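Local coordinates for protein GH3 beta-N-acetylglucosaminidase (Paenibacillaceae, PDB 6K5J) that probably removes terminal N-acetylglucosamine residues from beta-linked chains by hydrolysis, acting as a glycoside hydrolase of family 3, at residues G95-P100 against G122-A127; E112-A117 against A162-E167; G223-M228 against K337-V342; I296-S299 against R304-A307. One frame throughout, in Å; residues are numbered along the deposited sequence.

The four contacts gather round the TIM-barrel domain of this family 3 hydrolase. Contacts 1 and 2 share helix 111-127 and touch where Val99 CG1 lies 3.4 Å from Ala117 CB. Contact 1 meets contact 3 through Arg126, whose NH1 is 2.8 Å from Arg340 O in a probable hydrogen bond. Contacts 3 and 4 meet inside the barrel, with Met228 CE 3.9 Å from Leu297 CD2, and both of these residues touch an N-acetylglucosamine in the structure. In contact 4 the side chain of Ser299 also comes near this sugar. Contact 2 is the most remote from contact 4, their centres about 32 Å apart across the centre of the chain.

Contact 1. Residues G95-P100 against G122-A127; sequences GVTVVP and GSELRA
Glu124 OE1 is held by two donors, the backbone N of Thr97 at 2.9 Å and a water, 2.6 Å from OE1, that also donates to Thr97 O. The hydrogen bond from the backbone N-H is fairly straight, at 154°, and uses the syn lone pair of OE1. The other carboxylate oxygen, OE2, takes a short 2.6 Å bond from Thr97 OG1, which arrives on the syn side but 17° out of the carboxylate plane. Threonine suits this place because its OG1 stands beside its own backbone N (chi1 -52°), letting one residue offer both donors to the two oxygens of a single carboxylate. Glutamate suits the other end: stretched out past CG, it carries the carboxylate from the helix to the loop, crossing the threonine side chain at about a right angle. The loop in question follows strand 79-81 of the TIM-barrel-like domain, and 122-127 lies on helix 111-127, so the carboxylate ties a loop backbone to a helix flank. Lys361 NZ, from helix 359-372, forms a salt bridge with OE2. That neighbouring charge would probably favour the ionised carboxylate. Val96 adds a buried apolar border: its CB comes within 3.3 Å of Glu124 OE1, with CG1 farther off at 4.1 Å.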
loop_
_atom_site.group_PDB
_atom_site.type_symbol
_atom_site.label_atom_id
_atom_site.label_comp_id
_atom_site.label_asym_id
_atom_site.label_seq_id
_atom_site.Cartn_x
_atom_site.Cartn_y
_atom_site.Cartn_z
ATOM N N GLY A 95 -12.068 -9.326 10.396
ATOM C CA GLY A 95 -11.632 -9.482 11.769
ATOM C C GLY A 95 -10.558 -8.526 12.234
ATOM O O GLY A 95 -10.026 -8.709 13.336
ATOM N N VAL A 96 -10.201 -7.526 11.428
ATOM C CA VAL A 96 -9.228 -6.515 11.814
ATOM C C VAL A 96 -9.811 -5.146 11.495
ATOM O O VAL A 96 -10.789 -5.018 10.754
ATOM C CB VAL A 96 -7.859 -6.699 11.116
ATOM C CG1 VAL A 96 -7.322 -8.102 11.381
ATOM C CG2 VAL A 96 -7.981 -6.451 9.619
ATOM N N THR A 97 -9.209 -4.118 12.093
ATOM C CA THR A 97 -9.630 -2.745 11.852
ATOM C C THR A 97 -9.225 -2.320 10.451
ATOM O O THR A 97 -8.066 -2.485 10.062
ATOM C CB THR A 97 -8.977 -1.809 12.871
ATOM O OG1 THR A 97 -9.216 -2.299 14.192
ATOM C CG2 THR A 97 -9.523 -0.391 12.756
ATOM N N VAL A 98 -10.159 -1.738 9.706
ATOM C CA VAL A 98 -9.831 -1.120 8.426
ATOM C C VAL A 98 -9.379 0.304 8.739
ATOM O O VAL A 98 -10.164 1.133 9.201
ATOM C CB VAL A 98 -11.017 -1.152 7.454
ATOM C CG1 VAL A 98 -10.640 -0.489 6.127
ATOM C CG2 VAL A 98 -11.434 -2.586 7.207
ATOM N N VAL A 99 -8.098 0.573 8.528
ATOM C CA VAL A 99 -7.461 1.809 8.960
ATOM C C VAL A 99 -7.399 2.745 7.753
ATOM O O VAL A 99 -7.179 2.267 6.634
ATOM C CB VAL A 99 -6.075 1.484 9.542
ATOM C CG1 VAL A 99 -5.216 2.695 9.654
ATOM C CG2 VAL A 99 -6.237 0.771 10.903
ATOM N N PRO A 100 -7.576 4.058 7.920
ATOM C CA PRO A 100 -7.415 4.979 6.784
ATOM C C PRO A 100 -6.028 4.887 6.169
ATOM O O PRO A 100 -5.034 4.636 6.855
ATOM C CB PRO A 100 -7.639 6.358 7.409
ATOM C CG PRO A 100 -8.476 6.094 8.601
ATOM C CD PRO A 100 -8.009 4.768 9.134
ATOM N N GLY A 122 -0.122 -2.228 13.204
ATOM C CA GLY A 122 0.999 -3.023 13.682
ATOM C C GLY A 122 0.638 -3.895 14.870
ATOM O O GLY A 122 1.124 -5.022 14.996
ATOM N N SER A 123 -0.206 -3.379 15.766
ATOM C CA SER A 123 -0.649 -4.165 16.914
ATOM C C SER A 123 -1.417 -5.387 16.458
ATOM O O SER A 123 -1.230 -6.490 16.985
ATOM C CB SER A 123 -1.545 -3.317 17.822
ATOM O OG SER A 123 -0.764 -2.399 18.552
ATOM N N GLU A 124 -2.307 -5.199 15.489
ATOM C CA GLU A 124 -3.101 -6.313 15.003
ATOM C C GLU A 124 -2.242 -7.289 14.201
ATOM O O GLU A 124 -2.393 -8.507 14.339
ATOM C CB GLU A 124 -4.287 -5.768 14.204
ATOM C CG GLU A 124 -5.163 -4.840 15.084
ATOM C CD GLU A 124 -6.459 -4.379 14.425
ATOM O OE1 GLU A 124 -6.577 -4.495 13.194
ATOM O OE2 GLU A 124 -7.355 -3.874 15.147
ATOM N N LEU A 125 -1.312 -6.782 13.387
ATOM C CA LEU A 125 -0.432 -7.689 12.652
ATOM C C LEU A 125 0.383 -8.546 13.612
ATOM O O LEU A 125 0.494 -9.766 13.434
ATOM C CB LEU A 125 0.498 -6.911 11.721
ATOM C CG LEU A 125 -0.097 -6.227 10.485
ATOM C CD1 LEU A 125 1.002 -5.513 9.686
ATOM C CD2 LEU A 125 -0.863 -7.210 9.604
ATOM N N ARG A 126 0.970 -7.920 14.634
ATOM C CA ARG A 126 1.821 -8.663 15.561
ATOM C C ARG A 126 1.026 -9.734 16.299
ATOM O O ARG A 126 1.529 -10.841 16.540
ATOM C CB ARG A 126 2.490 -7.706 16.548
ATOM C CG ARG A 126 3.660 -8.311 17.333
ATOM C CD ARG A 126 4.766 -8.815 16.403
ATOM N NE ARG A 126 5.543 -9.895 17.016
ATOM C CZ ARG A 126 6.852 -9.847 17.264
ATOM N NH1 ARG A 126 7.564 -8.778 16.942
ATOM N NH2 ARG A 126 7.454 -10.882 17.840
ATOM N N ALA A 127 -0.231 -9.433 16.636
ATOM C CA ALA A 127 -1.106 -10.433 17.241
ATOM C C ALA A 127 -1.337 -11.621 16.320
ATOM O O ALA A 127 -1.669 -12.712 16.802
ATOM C CB ALA A 127 -2.442 -9.796 17.622
HETATM O O HOH W 1 -5.662 -3.238 11.079
#

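Contact 2. Residues E112-A117 against A162-E167; sequences ELAYEA and ARLGTE
Tyr115 lies against Glu167 from its first side-chain atom onward. Its CB is 3.6 Å from Glu167 OE1, and CG follows at 3.9 Å from the same oxygen. CD2 comes closer to the backbone, 3.4 Å from Glu167 O, which approaches the ring obliquely. The tip, OH, reaches past the glutamate to a hydrogen bond with Asp174 OD2. With CG anti to the backbone N (chi1 178°), the ring is carried along the neighbouring helix, and its plane is only 20° from that of the carboxylate. The glutamate bends at chi2, bringing OE1 back over Tyr115 CB, while Arg170 NH2 holds OE1 in a salt bridge. Helices 111-127 and 158-174 are neighbours in the TIM-barrel-like domain and come very near here: Tyr115 CA makes a CA-H...O contact with Glu167 O at 3.6 Å, the angle at hydrogen being 144°. A small residue allows such closeness, and Ala114 provides it, setting its CB 3.6 Å from Leu164 O and 4.0 Å from Leu164 CG. A serine in place of Tyr115 would probably open a gap beside Glu167 and leave Asp174 without its hydroxyl partner. Beyond Ala114, the leucine also packs on Ala111 and Tyr154.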
loop_
_atom_site.group_PDB
_atom_site.type_symbol
_atom_site.label_atom_id
_atom_site.label_comp_id
_atom_site.label_asym_id
_atom_site.label_seq_id
_atom_site.Cartn_x
_atom_site.Cartn_y
_atom_site.Cartn_z
ATOM N N GLU A 112 0.163 12.848 14.375
ATOM C CA GLU A 112 -0.261 11.979 15.464
ATOM C C GLU A 112 -1.270 10.934 14.994
ATOM O O GLU A 112 -1.301 9.818 15.521
ATOM C CB GLU A 112 -0.855 12.826 16.594
ATOM C CG GLU A 112 -0.891 12.141 17.937
ATOM C CD GLU A 112 -1.173 13.107 19.076
ATOM O OE1 GLU A 112 -1.615 12.641 20.149
ATOM O OE2 GLU A 112 -0.952 14.328 18.898
ATOM N N LEU A 113 -2.102 11.269 14.012
ATOM C CA LEU A 113 -3.068 10.289 13.537
ATOM C C LEU A 113 -2.407 9.234 12.672
ATOM O O LEU A 113 -2.874 8.089 12.638
ATOM C CB LEU A 113 -4.180 10.972 12.752
ATOM C CG LEU A 113 -4.838 12.138 13.487
ATOM C CD1 LEU A 113 -5.911 12.779 12.602
ATOM C CD2 LEU A 113 -5.412 11.682 14.819
ATOM N N ALA A 114 -1.340 9.596 11.959
ATOM C CA ALA A 114 -0.598 8.582 11.218
ATOM C C ALA A 114 0.074 7.603 12.171
ATOM O O ALA A 114 0.136 6.399 11.891
ATOM C CB ALA A 114 0.426 9.243 10.291
ATOM N N TYR A 115 0.575 8.094 13.310
ATOM C CA TYR A 115 1.088 7.181 14.329
ATOM C C TYR A 115 0.001 6.223 14.799
ATOM O O TYR A 115 0.215 5.008 14.871
ATOM C CB TYR A 115 1.656 7.948 15.533
ATOM C CG TYR A 115 2.158 7.008 16.617
ATOM C CD1 TYR A 115 1.302 6.528 17.609
ATOM C CD2 TYR A 115 3.473 6.570 16.628
ATOM C CE1 TYR A 115 1.751 5.642 18.580
ATOM C CE2 TYR A 115 3.934 5.694 17.605
ATOM C CZ TYR A 115 3.071 5.238 18.575
ATOM O OH TYR A 115 3.535 4.363 19.538
ATOM N N GLU A 116 -1.159 6.758 15.177
ATOM C CA GLU A 116 -2.181 5.889 15.744
ATOM C C GLU A 116 -2.694 4.899 14.709
ATOM O O GLU A 116 -2.933 3.733 15.032
ATOM C CB GLU A 116 -3.326 6.711 16.334
ATOM C CG GLU A 116 -2.830 7.766 17.291
ATOM C CD GLU A 116 -3.928 8.456 18.041
ATOM O OE1 GLU A 116 -4.989 8.729 17.434
ATOM O OE2 GLU A 116 -3.720 8.736 19.243
ATOM N N ALA A 117 -2.857 5.344 13.459
ATOM C CA ALA A 117 -3.277 4.432 12.400
ATOM C C ALA A 117 -2.277 3.292 12.235
ATOM O O ALA A 117 -2.653 2.113 12.179
ATOM C CB ALA A 117 -3.447 5.215 11.102
ATOM N N ALA A 162 7.234 13.367 4.997
ATOM C CA ALA A 162 8.203 13.064 6.049
ATOM C C ALA A 162 7.560 13.124 7.431
ATOM O O ALA A 162 7.832 12.273 8.284
ATOM C CB ALA A 162 9.395 14.030 5.985
ATOM N N ARG A 163 6.717 14.129 7.667
ATOM C CA ARG A 163 6.141 14.331 8.992
ATOM C C ARG A 163 5.214 13.179 9.366
ATOM O O ARG A 163 5.284 12.641 10.478
ATOM C CB ARG A 163 5.391 15.670 9.022
ATOM C CG ARG A 163 4.780 16.014 10.367
ATOM C CD ARG A 163 4.456 17.507 10.477
ATOM N NE ARG A 163 3.963 18.072 9.220
ATOM C CZ ARG A 163 2.683 18.079 8.864
ATOM N NH1 ARG A 163 1.779 17.531 9.663
ATOM N NH2 ARG A 163 2.311 18.626 7.716
ATOM N N LEU A 164 4.352 12.772 8.439
ATOM C CA LEU A 164 3.443 11.665 8.718
ATOM C C LEU A 164 4.152 10.322 8.593
ATOM O O LEU A 164 3.899 9.408 9.388
ATOM C CB LEU A 164 2.245 11.710 7.762
ATOM C CG LEU A 164 1.023 12.529 8.175
ATOM C CD1 LEU A 164 1.406 13.944 8.589
ATOM C CD2 LEU A 164 -0.000 12.539 7.025
ATOM N N GLY A 165 5.047 10.194 7.609
ATOM C CA GLY A 165 5.683 8.910 7.357
ATOM C C GLY A 165 6.572 8.432 8.486
ATOM O O GLY A 165 6.590 7.240 8.798
ATOM N N THR A 166 7.337 9.339 9.111
ATOM C CA THR A 166 8.184 8.877 10.208
ATOM C C THR A 166 7.356 8.477 11.414
ATOM O O THR A 166 7.748 7.569 12.152
ATOM C CB THR A 166 9.225 9.923 10.624
ATOM O OG1 THR A 166 8.579 11.146 10.995
ATOM C CG2 THR A 166 10.216 10.173 9.490
ATOM N N GLU A 167 6.212 9.129 11.630
ATOM C CA GLU A 167 5.331 8.704 12.710
ATOM C C GLU A 167 4.689 7.355 12.410
ATOM O O GLU A 167 4.452 6.569 13.334
ATOM C CB GLU A 167 4.268 9.773 12.964
ATOM C CG GLU A 167 4.806 10.926 13.838
ATOM C CD GLU A 167 5.297 10.416 15.189
ATOM O OE1 GLU A 167 4.444 10.175 16.064
ATOM O OE2 GLU A 167 6.521 10.236 15.376
#

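Contact 3. Residues G223-M228 against K337-V342; sequences GVDAVM and KQRRAV
Asp225 forms salt bridges with two consecutive arginines, and together the three make a network. Arg340 grips the carboxylate side-on: NE donates to the syn lone pair of OD2 at 2.6 Å, and NH2 reaches OD1 at 3.2 Å as well as OD2 at 3.0 Å. Arg340 bends at chi2 (-52°), which turns its NE and NH2 edge toward the aspartate. Arg339 bonds differently. Its NH2 donates almost straight to OD1, at 2.8 Å and 174°, with OD1 in the guanidinium plane but the nitrogen well above the carboxylate plane. Four hydrogen bonds from three nitrogens thus converge on two oxygens, and two positive charges would probably hold this buried aspartate ionised. An asparagine here would probably leave both arginines without their balancing charge and break the side-on grip of Arg340.

Water forms a second link: it donates to Asp225 O and accepts from Arg339 NH2 at 2.6 Å. Backbone bonds shape the arginine side, where Ala341, at positive phi, is the C' residue of a Schellman motif, with Val342 N bonded to Lys337 O and Ala341 N to Gln338 O. This ends helix 323-339 and places Arg340 at its exit.

Asp225 precedes strand 226-229, which lies between strands 178-184 and 264-266 of the barrel-like domain; Gln173, on helix 158-174, accepts from Asp225 N and touches Arg340.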
loop_
_atom_site.group_PDB
_atom_site.type_symbol
_atom_site.label_atom_id
_atom_site.label_comp_id
_atom_site.label_asym_id
_atom_site.label_seq_id
_atom_site.Cartn_x
_atom_site.Cartn_y
_atom_site.Cartn_z
ATOM N N GLY A 223 15.529 6.092 12.618
ATOM C CA GLY A 223 15.614 4.666 12.852
ATOM C C GLY A 223 14.506 3.905 12.157
ATOM O O GLY A 223 13.366 3.907 12.634
ATOM N N VAL A 224 14.808 3.272 11.022
ATOM C CA VAL A 224 13.819 2.481 10.292
ATOM C C VAL A 224 14.404 1.097 10.013
ATOM O O VAL A 224 15.567 0.966 9.615
ATOM C CB VAL A 224 13.366 3.176 8.988
ATOM C CG1 VAL A 224 14.540 3.382 8.029
ATOM C CG2 VAL A 224 12.220 2.383 8.319
ATOM N N ASP A 225 13.591 0.063 10.228
ATOM C CA ASP A 225 14.093 -1.308 10.179
ATOM C C ASP A 225 14.482 -1.735 8.773
ATOM O O ASP A 225 15.416 -2.527 8.613
ATOM C CB ASP A 225 13.048 -2.279 10.731
ATOM C CG ASP A 225 12.986 -2.272 12.246
ATOM O OD1 ASP A 225 13.879 -1.670 12.889
ATOM O OD2 ASP A 225 12.041 -2.865 12.790
ATOM N N ALA A 226 13.781 -1.248 7.748
ATOM C CA ALA A 226 14.043 -1.712 6.392
ATOM C C ALA A 226 13.649 -0.632 5.397
ATOM O O ALA A 226 12.847 0.257 5.695
ATOM C CB ALA A 226 13.307 -3.035 6.101
ATOM N N VAL A 227 14.281 -0.696 4.221
ATOM C CA VAL A 227 14.002 0.161 3.074
ATOM C C VAL A 227 13.802 -0.752 1.863
ATOM O O VAL A 227 14.629 -1.637 1.609
ATOM C CB VAL A 227 15.154 1.164 2.827
ATOM C CG1 VAL A 227 14.927 1.996 1.552
ATOM C CG2 VAL A 227 15.352 2.087 4.042
ATOM N N MET A 228 12.703 -0.555 1.128
ATOM C CA MET A 228 12.459 -1.277 -0.117
ATOM C C MET A 228 12.758 -0.379 -1.313
ATOM O O MET A 228 12.405 0.804 -1.318
ATOM C CB MET A 228 11.009 -1.781 -0.197
ATOM C CG MET A 228 10.622 -2.367 -1.567
ATOM S SD MET A 228 8.891 -2.913 -1.637
ATOM C CE MET A 228 8.954 -4.402 -0.643
ATOM N N LYS A 337 16.023 -9.480 13.022
ATOM C CA LYS A 337 15.235 -10.574 13.581
ATOM C C LYS A 337 15.365 -10.633 15.099
ATOM O O LYS A 337 14.388 -10.916 15.803
ATOM C CB LYS A 337 15.667 -11.897 12.949
ATOM C CG LYS A 337 15.151 -12.089 11.515
ATOM C CD LYS A 337 15.675 -13.377 10.902
ATOM C CE LYS A 337 14.968 -13.664 9.572
ATOM N NZ LYS A 337 15.232 -15.032 9.057
ATOM N N GLN A 338 16.567 -10.382 15.621
ATOM C CA GLN A 338 16.734 -10.304 17.069
ATOM C C GLN A 338 15.986 -9.108 17.646
ATOM O O GLN A 338 15.362 -9.211 18.711
ATOM C CB GLN A 338 18.217 -10.214 17.418
ATOM C CG GLN A 338 18.455 -10.119 18.917
ATOM C CD GLN A 338 19.888 -9.793 19.268
ATOM O OE1 GLN A 338 20.755 -9.725 18.393
ATOM N NE2 GLN A 338 20.149 -9.588 20.559
ATOM N N ARG A 339 16.035 -7.970 16.950
ATOM C CA ARG A 339 15.482 -6.718 17.464
ATOM C C ARG A 339 13.970 -6.769 17.585
ATOM O O ARG A 339 13.394 -6.122 18.472
ATOM C CB ARG A 339 15.884 -5.567 16.553
ATOM C CG ARG A 339 15.732 -4.205 17.168
ATOM C CD ARG A 339 16.698 -3.250 16.517
ATOM N NE ARG A 339 16.257 -2.939 15.171
ATOM C CZ ARG A 339 16.992 -3.111 14.077
ATOM N NH1 ARG A 339 18.230 -3.593 14.151
ATOM N NH2 ARG A 339 16.481 -2.800 12.902
ATOM N N ARG A 340 13.309 -7.509 16.705
ATOM C CA ARG A 340 11.866 -7.640 16.746
ATOM C C ARG A 340 11.433 -8.898 17.476
ATOM O O ARG A 340 10.252 -9.254 17.423
ATOM C CB ARG A 340 11.294 -7.607 15.322
ATOM C CG ARG A 340 11.417 -6.232 14.646
ATOM C CD ARG A 340 10.853 -5.099 15.520
ATOM N NE ARG A 340 11.404 -3.804 15.136
ATOM C CZ ARG A 340 11.605 -2.794 15.973
ATOM N NH1 ARG A 340 11.297 -2.920 17.256
ATOM N NH2 ARG A 340 12.129 -1.661 15.530
ATOM N N ALA A 341 12.362 -9.569 18.164
ATOM C CA ALA A 341 12.074 -10.782 18.935
ATOM C C ALA A 341 11.166 -11.726 18.153
ATOM O O ALA A 341 10.115 -12.165 18.633
ATOM C CB ALA A 341 11.460 -10.435 20.295
ATOM N N VAL A 342 11.570 -12.020 16.913
ATOM C CA VAL A 342 10.732 -12.834 16.039
ATOM C C VAL A 342 10.619 -14.269 16.518
ATOM O O VAL A 342 9.734 -15.000 16.063
ATOM C CB VAL A 342 11.245 -12.786 14.584
ATOM C CG1 VAL A 342 11.349 -11.330 14.106
ATOM C CG2 VAL A 342 12.584 -13.507 14.447
HETATM O O HOH W 2 17.418 -2.871 10.473
#

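Contact 4. Residues I296-S299 against R304-A307; sequences ILVS and RQKA
Strand 296-298 runs into a short turn and then helix 302-317, a tight beta-alpha connection in which Val298 and Gln305 come to 5.6 Å between their CA atoms. Val298 points toward the helix. Its CG1, anti to the backbone N (chi1 -169°), makes the contact: it lies 3.6 Å from Gln305 CG and also rests against the backbone N of that residue. A beta-branched valine suits a strand and is compact enough to sit against the first turns of a helix. Gln305 runs antiparallel alongside it, and the extended chain carries NE2 to Val298 O, 3.0 Å away. That hydrogen bond is bent, 144° at the hydrogen, and the donor lies 31° from the carbonyl plane. The same NE2 also bonds Gly24 O, just beyond strand 21-23, so a glutamine amide here serves two carbonyls in a buried place. Arg304 meets the valine with its backbone carbonyl carbon and CB, while its guanidinium heads off to a salt bridge between NH1 and Glu271. Ser299 points away from the helix; its OG bonds the 3-sulfinoalanine at position 269, and its side chain lies about 4 Å from a bound N-acetylglucosamine.

In the barrel, strand 296-298 runs parallel to strand 21-23, where Ile296 and Val298 make backbone hydrogen bonds with Met22, while Ile296 packs on helix 281-291 and Arg304 touches Val281 at its start.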
loop_
_atom_site.group_PDB
_atom_site.type_symbol
_atom_site.label_atom_id
_atom_site.label_comp_id
_atom_site.label_asym_id
_atom_site.label_seq_id
_atom_site.Cartn_x
_atom_site.Cartn_y
_atom_site.Cartn_z
ATOM N N ILE A 296 15.892 -10.409 -1.001
ATOM C CA ILE A 296 15.370 -10.582 -2.355
ATOM C C ILE A 296 13.923 -11.042 -2.246
ATOM O O ILE A 296 13.649 -12.124 -1.715
ATOM C CB ILE A 296 16.202 -11.621 -3.129
ATOM C CG1 ILE A 296 17.670 -11.204 -3.238
ATOM C CG2 ILE A 296 15.561 -11.950 -4.475
ATOM C CD1 ILE A 296 17.918 -9.764 -3.558
ATOM N N LEU A 297 12.990 -10.241 -2.749
ATOM C CA LEU A 297 11.569 -10.545 -2.637
ATOM C C LEU A 297 11.091 -11.232 -3.916
ATOM O O LEU A 297 11.203 -10.664 -5.011
ATOM C CB LEU A 297 10.770 -9.270 -2.376
ATOM C CG LEU A 297 9.255 -9.418 -2.240
ATOM C CD1 LEU A 297 8.889 -10.374 -1.094
ATOM C CD2 LEU A 297 8.621 -8.054 -2.029
ATOM N N VAL A 298 10.565 -12.446 -3.786
ATOM C CA VAL A 298 10.008 -13.185 -4.922
ATOM C C VAL A 298 8.668 -13.754 -4.454
ATOM O O VAL A 298 8.603 -14.828 -3.850
ATOM C CB VAL A 298 10.946 -14.280 -5.441
ATOM C CG1 VAL A 298 10.433 -14.812 -6.782
ATOM C CG2 VAL A 298 12.373 -13.733 -5.617
ATOM N N SER A 299 7.578 -13.031 -4.746
ATOM C CA SER A 299 6.336 -13.197 -3.980
ATOM C C SER A 299 5.486 -14.402 -4.375
ATOM O O SER A 299 4.700 -14.882 -3.548
ATOM C CB SER A 299 5.465 -11.946 -4.105
ATOM O OG SER A 299 6.114 -10.813 -3.550
ATOM N N ARG A 304 10.315 -19.294 -9.831
ATOM C CA ARG A 304 11.145 -18.100 -9.804
ATOM C C ARG A 304 11.843 -17.937 -8.460
ATOM O O ARG A 304 12.966 -17.412 -8.407
ATOM C CB ARG A 304 10.292 -16.878 -10.128
ATOM C CG ARG A 304 9.877 -16.793 -11.601
ATOM C CD ARG A 304 8.664 -15.900 -11.775
ATOM N NE ARG A 304 8.441 -15.557 -13.177
ATOM C CZ ARG A 304 7.717 -14.519 -13.588
ATOM N NH1 ARG A 304 7.124 -13.723 -12.706
ATOM N NH2 ARG A 304 7.576 -14.282 -14.888
ATOM N N GLN A 305 11.207 -18.385 -7.371
ATOM C CA GLN A 305 11.863 -18.357 -6.066
ATOM C C GLN A 305 13.084 -19.270 -6.062
ATOM O O GLN A 305 14.165 -18.880 -5.610
ATOM C CB GLN A 305 10.873 -18.762 -4.968
ATOM C CG GLN A 305 9.708 -17.792 -4.816
ATOM C CD GLN A 305 8.489 -18.414 -4.162
ATOM O OE1 GLN A 305 8.468 -19.609 -3.870
ATOM N NE2 GLN A 305 7.453 -17.599 -3.944
ATOM N N LYS A 306 12.931 -20.494 -6.577
ATOM C CA LYS A 306 14.065 -21.415 -6.672
ATOM C C LYS A 306 15.127 -20.900 -7.639
ATOM O O LYS A 306 16.325 -21.118 -7.418
ATOM C CB LYS A 306 13.580 -22.806 -7.105
ATOM C CG LYS A 306 14.501 -23.959 -6.685
ATOM C CD LYS A 306 14.252 -24.369 -5.237
ATOM C CE LYS A 306 14.962 -25.677 -4.874
ATOM N NZ LYS A 306 16.362 -25.481 -4.390
ATOM N N ALA A 307 14.718 -20.216 -8.710
ATOM C CA ALA A 307 15.703 -19.666 -9.636
ATOM C C ALA A 307 16.575 -18.619 -8.951
ATOM O O ALA A 307 17.796 -18.599 -9.145
ATOM C CB ALA A 307 15.012 -19.073 -10.863
#